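Local coordinates for protein glycosyltransferase (duf1792) (Streptococcus sanguinis, PDB 5V4A) that binds UDP and probably transfers sugar from a nucleotide donor, forming the GT-D glycosyltransferase domain of a longer streptococcal protein, at residues M60-R65 with A106-S111; E32-A37 with P94-K99; K238-H243 with Q253-R258. One frame throughout, in Å; residues are numbered along the deposited sequence.

Interaction 1 of 3, residues M60-R65 with A106-S111; sequences MESDER and APWYGS
Trp108 takes the crowded first torsion, CG between the backbone N and the carbonyl carbon (chi1 65°), and with chi2 at -88° this lays the six-membered half of the indole beneath Ser62. Ser62 CB stands over that face in a CH-pi contact, 3.8 Å from the ring centroid and 20° off the normal. Its OG turns anti to the carbonyl carbon, where it bonds both Val68 N and a water. That water also donates to Met60 O and Trp108 O, so it ties the two segments together at three points. A second water accepts from Ser62 N and donates to Trp108 O, and a third links Ser62 O with Trp108 NE1, lying in the plane of the indole at its edge. At the exposed end, the extended chain of Glu61 crosses Pro107 at about a right angle, Glu61 OE2 coming to 3.3 Å from Pro107 CD, while Glu61 CG lies 3.7 Å from Ala106 CB. Within 106-111, Ala106 N donates to Tyr109 OH at 3.2 Å. The result is a water-mediated surface junction of two loops that lead into the adjacent parallel strands 66-70 and 110-111 of the three-stranded sheet in this GT-D domain.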
loop_
_atom_site.group_PDB
_atom_site.type_symbol
_atom_site.label_atom_id
_atom_site.label_comp_id
_atom_site.label_asym_id
_atom_site.label_seq_id
_atom_site.Cartn_x
_atom_site.Cartn_y
_atom_site.Cartn_z
ATOM N N MET A 60 5.824 -25.892 -9.466
ATOM C CA MET A 60 5.383 -26.011 -8.083
ATOM C C MET A 60 4.152 -25.159 -7.801
ATOM O O MET A 60 3.936 -24.121 -8.430
ATOM C CB MET A 60 6.524 -25.612 -7.165
ATOM C CG MET A 60 7.473 -26.735 -6.974
ATOM S SD MET A 60 8.757 -26.149 -5.914
ATOM C CE MET A 60 8.097 -26.687 -4.341
ATOM N N GLU A 61 3.359 -25.592 -6.823
ATOM C CA GLU A 61 2.163 -24.856 -6.430
ATOM C C GLU A 61 2.460 -23.865 -5.313
ATOM O O GLU A 61 3.342 -24.079 -4.474
ATOM C CB GLU A 61 1.047 -25.811 -6.000
ATOM C CG GLU A 61 0.808 -26.937 -6.997
ATOM C CD GLU A 61 -0.293 -27.884 -6.559
ATOM O OE1 GLU A 61 -0.400 -28.151 -5.341
ATOM O OE2 GLU A 61 -1.042 -28.368 -7.437
ATOM N N SER A 62 1.704 -22.770 -5.310
ATOM C CA SER A 62 1.921 -21.679 -4.375
ATOM C C SER A 62 1.143 -21.914 -3.080
ATOM O O SER A 62 0.058 -22.508 -3.081
ATOM C CB SER A 62 1.504 -20.349 -5.006
ATOM O OG SER A 62 2.313 -20.022 -6.128
ATOM N N ASP A 63 1.711 -21.435 -1.973
ATOM C CA ASP A 63 1.087 -21.558 -0.660
ATOM C C ASP A 63 1.637 -20.458 0.245
ATOM O O ASP A 63 2.498 -19.675 -0.157
ATOM C CB ASP A 63 1.320 -22.960 -0.086
ATOM C CG ASP A 63 2.795 -23.272 0.153
ATOM O OD1 ASP A 63 3.591 -22.353 0.417
ATOM O OD2 ASP A 63 3.181 -24.454 0.021
ATOM N N GLU A 64 1.174 -20.442 1.500
ATOM C CA GLU A 64 1.530 -19.357 2.414
ATOM C C GLU A 64 3.023 -19.295 2.717
ATOM O O GLU A 64 3.489 -18.280 3.242
ATOM C CB GLU A 64 0.772 -19.528 3.721
ATOM C CG GLU A 64 1.052 -20.894 4.336
ATOM C CD GLU A 64 0.399 -21.103 5.681
ATOM O OE1 GLU A 64 -0.145 -22.209 5.896
ATOM O OE2 GLU A 64 0.472 -20.190 6.530
ATOM N N ARG A 65 3.782 -20.348 2.403
ATOM C CA ARG A 65 5.231 -20.323 2.579
ATOM C C ARG A 65 5.927 -19.682 1.382
ATOM O O ARG A 65 6.894 -18.929 1.551
ATOM C CB ARG A 65 5.745 -21.762 2.793
ATOM C CG ARG A 65 7.257 -21.928 3.048
ATOM C CD ARG A 65 7.717 -23.400 3.063
ATOM N NE ARG A 65 7.870 -23.960 1.720
ATOM C CZ ARG A 65 8.680 -24.966 1.407
ATOM N NH1 ARG A 65 9.446 -25.532 2.338
ATOM N NH2 ARG A 65 8.743 -25.390 0.149
ATOM N N ALA A 106 -0.006 -25.748 -11.865
ATOM C CA ALA A 106 -0.515 -25.419 -10.547
ATOM C C ALA A 106 -1.882 -24.749 -10.657
ATOM O O ALA A 106 -2.248 -24.235 -11.717
ATOM C CB ALA A 106 0.465 -24.505 -9.816
ATOM N N PRO A 107 -2.673 -24.782 -9.578
ATOM C CA PRO A 107 -3.972 -24.086 -9.605
ATOM C C PRO A 107 -3.873 -22.599 -9.910
ATOM O O PRO A 107 -4.698 -22.082 -10.672
ATOM C CB PRO A 107 -4.531 -24.343 -8.197
ATOM C CG PRO A 107 -3.876 -25.597 -7.752
ATOM C CD PRO A 107 -2.502 -25.590 -8.357
ATOM N N TRP A 108 -2.900 -21.894 -9.332
ATOM C CA TRP A 108 -2.774 -20.454 -9.525
ATOM C C TRP A 108 -1.324 -20.033 -9.333
ATOM O O TRP A 108 -0.515 -20.756 -8.744
ATOM C CB TRP A 108 -3.687 -19.653 -8.566
ATOM C CG TRP A 108 -3.343 -19.795 -7.097
ATOM C CD1 TRP A 108 -3.797 -20.762 -6.235
ATOM C CD2 TRP A 108 -2.460 -18.964 -6.332
ATOM N NE1 TRP A 108 -3.258 -20.574 -4.986
ATOM C CE2 TRP A 108 -2.440 -19.475 -5.016
ATOM C CE3 TRP A 108 -1.694 -17.830 -6.628
ATOM C CZ2 TRP A 108 -1.680 -18.899 -4.004
ATOM C CZ3 TRP A 108 -0.939 -17.256 -5.618
ATOM C CH2 TRP A 108 -0.934 -17.797 -4.324
ATOM N N TYR A 109 -1.007 -18.845 -9.859
ATOM C CA TYR A 109 0.312 -18.240 -9.744
ATOM C C TYR A 109 0.162 -16.762 -9.417
ATOM O O TYR A 109 -0.829 -16.128 -9.787
ATOM C CB TYR A 109 1.117 -18.381 -11.041
ATOM C CG TYR A 109 1.466 -19.807 -11.390
ATOM C CD1 TYR A 109 0.538 -20.638 -12.020
ATOM C CD2 TYR A 109 2.724 -20.326 -11.106
ATOM C CE1 TYR A 109 0.853 -21.954 -12.340
ATOM C CE2 TYR A 109 3.048 -21.635 -11.435
ATOM C CZ TYR A 109 2.106 -22.441 -12.046
ATOM O OH TYR A 109 2.418 -23.736 -12.366
ATOM N N GLY A 110 1.160 -16.220 -8.727
ATOM C CA GLY A 110 1.259 -14.785 -8.550
ATOM C C GLY A 110 1.735 -14.139 -9.839
ATOM O O GLY A 110 2.021 -14.807 -10.832
ATOM N N SER A 111 1.792 -12.808 -9.838
ATOM C CA SER A 111 2.210 -12.059 -11.025
ATOM C C SER A 111 3.692 -11.698 -10.934
ATOM O O SER A 111 4.117 -11.041 -9.981
ATOM C CB SER A 111 1.374 -10.792 -11.207
ATOM O OG SER A 111 1.873 -10.023 -12.290
HETATM O O HOH W 1 2.146 -21.997 -8.362
HETATM O O HOH W 2 -0.682 -22.826 -6.795
HETATM O O HOH W 3 -2.579 -21.488 -2.185
#

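Interaction 2 of 3, residues E32-A37 with P94-K99; sequences EMDLVA and PHFLEK
The tight part of this contact is the meeting of Met33 with the ring of Phe96, both buried; the loose part is the water-bridged end at Lys99. Met33 CG lies anti to the backbone N, which sends the side chain across to helix 82-103, and the bends at chi2 and chi3 fold it alongside the ring. Its CG sits over one face of Phe96, 3.5 Å from Phe96 CG, while SD slips off obliquely, 4.7 Å from the ring centroid and 32° off the normal. This is a Met-aromatic contact, with the two side chains sliding past each other in opposite directions. Ala37, the first residue after the helix to leave helical geometry, brings its CB to 3.7 Å from Phe96 CE1. Asp34 OD2 lies 3.6 Å from Phe96 CE2, the carboxylate plane standing nearly perpendicular to the ring at 86°.

On the looser side, Lys99 lays CB and CD near the sulfur, with Met33 SD 4.1 Å from Lys99 CB. Its chain runs extended until a bend at chi4 turns the ammonium toward a water, which accepts from Lys99 NZ at 3.0 Å and donates to Val36 O. The helix segments cross at 74° with their axes 11.0 Å apart, a span filled by side chains rather than by close backbones. Met58 of helix 48-58 also touches Met33, and His92 meets Phe96 edge-to-face, extending the packing around the pair. Chemically, cohesion probably rests mainly on dispersion, including that of the polarisable sulfur, while the polar link between the segments passes through water.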
loop_
_atom_site.group_PDB
_atom_site.type_symbol
_atom_site.label_atom_id
_atom_site.label_comp_id
_atom_site.label_asym_id
_atom_site.label_seq_id
_atom_site.Cartn_x
_atom_site.Cartn_y
_atom_site.Cartn_z
ATOM N N GLU A 32 13.837 -16.526 -17.803
ATOM C CA GLU A 32 13.902 -17.866 -17.222
ATOM C C GLU A 32 13.384 -18.917 -18.196
ATOM O O GLU A 32 13.984 -19.995 -18.344
ATOM C CB GLU A 32 13.111 -17.897 -15.913
ATOM C CG GLU A 32 13.822 -17.218 -14.760
ATOM C CD GLU A 32 14.046 -15.736 -14.984
ATOM O OE1 GLU A 32 13.043 -15.004 -15.168
ATOM O OE2 GLU A 32 15.218 -15.300 -14.923
ATOM N N MET A 33 12.285 -18.612 -18.890
ATOM C CA MET A 33 11.782 -19.527 -19.907
ATOM C C MET A 33 12.796 -19.684 -21.043
ATOM O O MET A 33 12.894 -20.762 -21.640
ATOM C CB MET A 33 10.424 -19.054 -20.425
ATOM C CG MET A 33 9.939 -19.802 -21.636
ATOM S SD MET A 33 9.769 -21.580 -21.286
ATOM C CE MET A 33 8.545 -21.587 -19.974
ATOM N N ASP A 34 13.521 -18.613 -21.376
ATOM C CA ASP A 34 14.616 -18.721 -22.334
ATOM C C ASP A 34 15.609 -19.795 -21.914
ATOM O O ASP A 34 16.030 -20.619 -22.728
ATOM C CB ASP A 34 15.331 -17.377 -22.476
ATOM C CG ASP A 34 14.825 -16.575 -23.649
ATOM O OD1 ASP A 34 15.006 -15.337 -23.644
ATOM O OD2 ASP A 34 14.246 -17.193 -24.570
ATOM N N LEU A 35 16.031 -19.758 -20.652
ATOM C CA LEU A 35 16.994 -20.727 -20.145
ATOM C C LEU A 35 16.401 -22.131 -20.062
ATOM O O LEU A 35 17.103 -23.118 -20.319
ATOM C CB LEU A 35 17.497 -20.286 -18.776
ATOM C CG LEU A 35 18.543 -19.177 -18.734
ATOM C CD1 LEU A 35 18.646 -18.599 -17.339
ATOM C CD2 LEU A 35 19.907 -19.723 -19.196
ATOM N N VAL A 36 15.122 -22.247 -19.683
ATOM C CA VAL A 36 14.481 -23.559 -19.641
ATOM C C VAL A 36 14.379 -24.156 -21.032
ATOM O O VAL A 36 14.335 -25.383 -21.182
ATOM C CB VAL A 36 13.092 -23.458 -18.976
ATOM C CG1 VAL A 36 12.347 -24.779 -19.081
ATOM C CG2 VAL A 36 13.235 -23.017 -17.521
ATOM N N ALA A 37 14.388 -23.319 -22.063
ATOM C CA ALA A 37 14.438 -23.778 -23.441
ATOM C C ALA A 37 15.863 -24.033 -23.927
ATOM O O ALA A 37 16.057 -24.313 -25.115
ATOM C CB ALA A 37 13.739 -22.773 -24.360
ATOM N N PRO A 94 4.171 -17.142 -28.933
ATOM C CA PRO A 94 4.331 -18.025 -30.099
ATOM C C PRO A 94 5.365 -19.130 -29.900
ATOM O O PRO A 94 5.101 -20.281 -30.262
ATOM C CB PRO A 94 4.732 -17.048 -31.207
ATOM C CG PRO A 94 3.999 -15.790 -30.840
ATOM C CD PRO A 94 3.995 -15.732 -29.341
ATOM N N HIS A 95 6.532 -18.810 -29.328
ATOM C CA HIS A 95 7.556 -19.823 -29.089
ATOM C C HIS A 95 7.170 -20.765 -27.955
ATOM O O HIS A 95 7.222 -21.989 -28.114
ATOM C CB HIS A 95 8.908 -19.169 -28.787
ATOM C CG HIS A 95 9.700 -18.805 -30.006
ATOM N ND1 HIS A 95 9.689 -17.541 -30.556
ATOM C CD2 HIS A 95 10.527 -19.546 -30.783
ATOM C CE1 HIS A 95 10.479 -17.518 -31.615
ATOM N NE2 HIS A 95 10.998 -18.722 -31.775
ATOM N N PHE A 96 6.779 -20.220 -26.800
ATOM C CA PHE A 96 6.841 -20.977 -25.553
ATOM C C PHE A 96 5.492 -21.260 -24.899
ATOM O O PHE A 96 5.472 -21.760 -23.768
ATOM C CB PHE A 96 7.736 -20.254 -24.540
ATOM C CG PHE A 96 9.121 -19.973 -25.040
ATOM C CD1 PHE A 96 9.901 -20.985 -25.571
ATOM C CD2 PHE A 96 9.646 -18.692 -24.972
ATOM C CE1 PHE A 96 11.186 -20.729 -26.040
ATOM C CE2 PHE A 96 10.925 -18.424 -25.436
ATOM C CZ PHE A 96 11.699 -19.449 -25.974
ATOM N N LEU A 97 4.366 -20.961 -25.553
ATOM C CA LEU A 97 3.082 -21.151 -24.878
ATOM C C LEU A 97 2.865 -22.609 -24.498
ATOM O O LEU A 97 2.414 -22.907 -23.383
ATOM C CB LEU A 97 1.927 -20.660 -25.750
ATOM C CG LEU A 97 0.540 -20.939 -25.153
ATOM C CD1 LEU A 97 0.395 -20.352 -23.747
ATOM C CD2 LEU A 97 -0.570 -20.438 -26.061
ATOM N N GLU A 98 3.199 -23.533 -25.402
ATOM C CA GLU A 98 3.021 -24.950 -25.112
ATOM C C GLU A 98 3.982 -25.441 -24.038
ATOM O O GLU A 98 3.676 -26.423 -23.354
ATOM C CB GLU A 98 3.191 -25.770 -26.394
ATOM C CG GLU A 98 2.714 -27.215 -26.295
ATOM C CD GLU A 98 1.210 -27.330 -26.120
ATOM O OE1 GLU A 98 0.755 -28.297 -25.470
ATOM O OE2 GLU A 98 0.482 -26.463 -26.645
ATOM N N LYS A 99 5.116 -24.759 -23.845
ATOM C CA LYS A 99 5.988 -25.092 -22.723
ATOM C C LYS A 99 5.383 -24.615 -21.409
ATOM O O LYS A 99 5.395 -25.346 -20.408
ATOM C CB LYS A 99 7.376 -24.479 -22.921
ATOM C CG LYS A 99 8.263 -25.245 -23.907
ATOM C CD LYS A 99 9.742 -24.947 -23.705
ATOM C CE LYS A 99 10.557 -25.576 -24.825
ATOM N NZ LYS A 99 10.441 -27.061 -24.757
HETATM O O HOH W 4 12.600 -27.134 -22.696
#

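Interaction 3 of 3, residues K238-H243 with Q253-R258; sequences KVKLSH and QDIEFR
Lys240 NZ is the best-held polar atom, gripped by three backbone carbonyls. Lys240 NZ donates to Asp254 O at 3.1 Å. Within its own segment, Lys240 NZ also donates to Leu241 O at 3.0 Å, and a third bond, to the carbonyl of Gln253, is weak. CG anti to the backbone N and an extended chain as far as the bend at chi4 (-53°) carry the ammonium into this pocket of oxygens. The donor stands above the carbonyl plane of both Asp254 and Leu241, so neither is met along a lone pair. The Gln253 side chain crosses the lysine chain obliquely, NE2 3.5 Å from Lys240 CE.

Further along, Glu256 N donates to Ser242 O at 3.0 Å, nearly straight at 168° and in the carbonyl plane, and Ile255 CA adds a CA-H...O contact to the same oxygen. Ser242 OG gives a weak bond to Glu256 OE1. The His243 ring is sandwiched: Arg258 covers one face, and Ser242 OG lies over the other, offset toward the rim. The Arg258 guanidinium stacks flat on the imidazole, centres 3.8 Å apart and planes at 24°, with Arg258 CZ 3.4 Å from His243 CE1. Arg258 chi1, with CG anti to the carbonyl carbon, sets CG over the ring in a CH-pi contact; the bend at chi2 then lets the guanidinium lie over the same face. Glu256 O approaches the ring edge near CD2. Glu256 OE1 lies 3.0 Å from His243 NE2 at an angle too poor for a hydrogen bond, though its charge might favour a protonated imidazole. One water bridges His243 O and Arg258 N.

The Ile255 side chain is about 5 Å from that of UDP-binding His245, so the contact flanks the nucleotide site. The two irregular segments join at the surface within the long loop between helix 224-233 and helix 261-266; Val239 O anchors the first to Trp230 of the former helix, and Phe257 in the second makes a cation-pi contact with Arg152.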
loop_
_atom_site.group_PDB
_atom_site.type_symbol
_atom_site.label_atom_id
_atom_site.label_comp_id
_atom_site.label_asym_id
_atom_site.label_seq_id
_atom_site.Cartn_x
_atom_site.Cartn_y
_atom_site.Cartn_z
ATOM N N LYS A 238 12.002 3.416 -21.693
ATOM C CA LYS A 238 13.007 2.764 -20.843
ATOM C C LYS A 238 14.360 3.459 -21.008
ATOM O O LYS A 238 15.317 2.922 -21.572
ATOM C CB LYS A 238 13.109 1.279 -21.157
ATOM C CG LYS A 238 11.881 0.459 -20.781
ATOM C CD LYS A 238 12.031 -0.976 -21.266
ATOM C CE LYS A 238 10.830 -1.837 -20.912
ATOM N NZ LYS A 238 9.541 -1.141 -21.151
ATOM N N VAL A 239 14.420 4.687 -20.499
ATOM C CA VAL A 239 15.612 5.521 -20.633
ATOM C C VAL A 239 16.765 4.921 -19.841
ATOM O O VAL A 239 16.605 4.546 -18.672
ATOM C CB VAL A 239 15.312 6.950 -20.162
ATOM C CG1 VAL A 239 16.561 7.804 -20.275
ATOM C CG2 VAL A 239 14.156 7.537 -20.962
ATOM N N LYS A 240 17.951 4.855 -20.457
ATOM C CA LYS A 240 19.079 4.211 -19.796
ATOM C C LYS A 240 19.718 5.132 -18.762
ATOM O O LYS A 240 19.929 6.328 -19.008
ATOM C CB LYS A 240 20.130 3.767 -20.814
ATOM C CG LYS A 240 21.269 2.964 -20.179
ATOM C CD LYS A 240 22.313 2.559 -21.201
ATOM C CE LYS A 240 23.419 1.791 -20.531
ATOM N NZ LYS A 240 23.974 2.537 -19.361
ATOM N N LEU A 241 20.024 4.563 -17.594
ATOM C CA LEU A 241 20.735 5.282 -16.546
ATOM C C LEU A 241 22.235 5.058 -16.695
ATOM O O LEU A 241 22.691 4.000 -17.138
ATOM C CB LEU A 241 20.271 4.821 -15.155
ATOM C CG LEU A 241 18.760 4.836 -14.919
ATOM C CD1 LEU A 241 18.387 4.163 -13.587
ATOM C CD2 LEU A 241 18.232 6.261 -14.958
ATOM N N SER A 242 23.003 6.065 -16.306
ATOM C CA SER A 242 24.431 6.033 -16.563
ATOM C C SER A 242 25.268 5.583 -15.365
ATOM O O SER A 242 26.469 5.343 -15.540
ATOM C CB SER A 242 24.897 7.405 -17.085
ATOM O OG SER A 242 25.047 8.340 -16.044
ATOM N N HIS A 243 24.697 5.516 -14.150
ATOM C CA HIS A 243 25.492 5.266 -12.950
ATOM C C HIS A 243 25.159 3.944 -12.265
ATOM O O HIS A 243 25.660 3.683 -11.168
ATOM C CB HIS A 243 25.363 6.422 -11.963
ATOM C CG HIS A 243 25.768 7.744 -12.540
ATOM N ND1 HIS A 243 24.861 8.673 -13.000
ATOM C CD2 HIS A 243 26.995 8.271 -12.770
ATOM C CE1 HIS A 243 25.511 9.729 -13.460
ATOM N NE2 HIS A 243 26.807 9.508 -13.337
ATOM N N GLN A 253 26.767 -2.032 -20.462
ATOM C CA GLN A 253 27.748 -1.110 -21.010
ATOM C C GLN A 253 27.507 0.307 -20.488
ATOM O O GLN A 253 26.404 0.666 -20.063
ATOM C CB GLN A 253 27.693 -1.120 -22.539
ATOM C CG GLN A 253 26.623 -0.215 -23.154
ATOM C CD GLN A 253 25.212 -0.785 -23.125
ATOM O OE1 GLN A 253 24.986 -1.947 -22.754
ATOM N NE2 GLN A 253 24.240 0.048 -23.501
ATOM N N ASP A 254 28.571 1.117 -20.503
ATOM C CA ASP A 254 28.473 2.549 -20.195
ATOM C C ASP A 254 27.860 2.796 -18.809
ATOM O O ASP A 254 26.831 3.463 -18.658
ATOM C CB ASP A 254 27.690 3.285 -21.288
ATOM C CG ASP A 254 28.396 3.220 -22.638
ATOM O OD1 ASP A 254 29.626 3.376 -22.633
ATOM O OD2 ASP A 254 27.738 3.005 -23.681
ATOM N N ILE A 255 28.519 2.253 -17.790
ATOM C CA ILE A 255 28.120 2.452 -16.402
ATOM C C ILE A 255 29.325 2.953 -15.616
ATOM O O ILE A 255 30.366 2.286 -15.577
ATOM C CB ILE A 255 27.572 1.146 -15.787
ATOM C CG1 ILE A 255 26.214 0.793 -16.403
ATOM C CG2 ILE A 255 27.492 1.245 -14.264
ATOM C CD1 ILE A 255 25.664 -0.526 -15.910
ATOM N N GLU A 256 29.161 4.083 -14.930
ATOM C CA GLU A 256 30.183 4.623 -14.040
ATOM C C GLU A 256 29.515 4.932 -12.703
ATOM O O GLU A 256 28.567 5.719 -12.644
ATOM C CB GLU A 256 30.855 5.865 -14.677
ATOM C CG GLU A 256 30.077 7.168 -14.555
ATOM C CD GLU A 256 29.137 7.430 -15.721
ATOM O OE1 GLU A 256 28.407 8.440 -15.645
ATOM O OE2 GLU A 256 29.133 6.645 -16.703
ATOM N N PHE A 257 29.956 4.261 -11.641
ATOM C CA PHE A 257 29.269 4.364 -10.355
ATOM C C PHE A 257 29.401 5.764 -9.762
ATOM O O PHE A 257 30.463 6.389 -9.822
ATOM C CB PHE A 257 29.812 3.335 -9.353
ATOM C CG PHE A 257 29.562 1.888 -9.736
ATOM C CD1 PHE A 257 28.478 1.533 -10.532
ATOM C CD2 PHE A 257 30.387 0.886 -9.258
ATOM C CE1 PHE A 257 28.242 0.214 -10.870
ATOM C CE2 PHE A 257 30.152 -0.445 -9.590
ATOM C CZ PHE A 257 29.080 -0.778 -10.402
ATOM N N ARG A 258 28.317 6.243 -9.157
ATOM C CA ARG A 258 28.394 7.420 -8.309
ATOM C C ARG A 258 28.912 6.977 -6.951
ATOM O O ARG A 258 28.533 5.915 -6.457
ATOM C CB ARG A 258 27.011 8.058 -8.152
ATOM C CG ARG A 258 26.500 8.851 -9.347
ATOM C CD ARG A 258 26.552 10.370 -9.139
ATOM N NE ARG A 258 25.527 11.049 -9.934
ATOM C CZ ARG A 258 25.778 11.912 -10.918
ATOM N NH1 ARG A 258 27.029 12.221 -11.240
ATOM N NH2 ARG A 258 24.775 12.467 -11.589
HETATM O O HOH W 5 25.652 4.799 -8.646
#

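How the interactions relate
Interactions 1 and 2 are neighbours in the same part of the GT-D domain: their centres lie 19 Å apart, and helix 82-103, which carries residues 94-99, leads on to strand 110-111. Along the chain their segments alternate, so the two contacts interlock in sequence. Interaction 3 comes later, its centre 35 Å from that of interaction 1 and on the opposite side of the chain's centre, and 30 Å from that of interaction 2. None touches another. Relative to bound UDP, the Ile255 side chain of interaction 3 comes within about 8 Å, and that of Asp34 in interaction 2 within about 11 Å. In interaction 1, the side chain of Tyr109 is about 9 Å from that of UDP-binding Arg27.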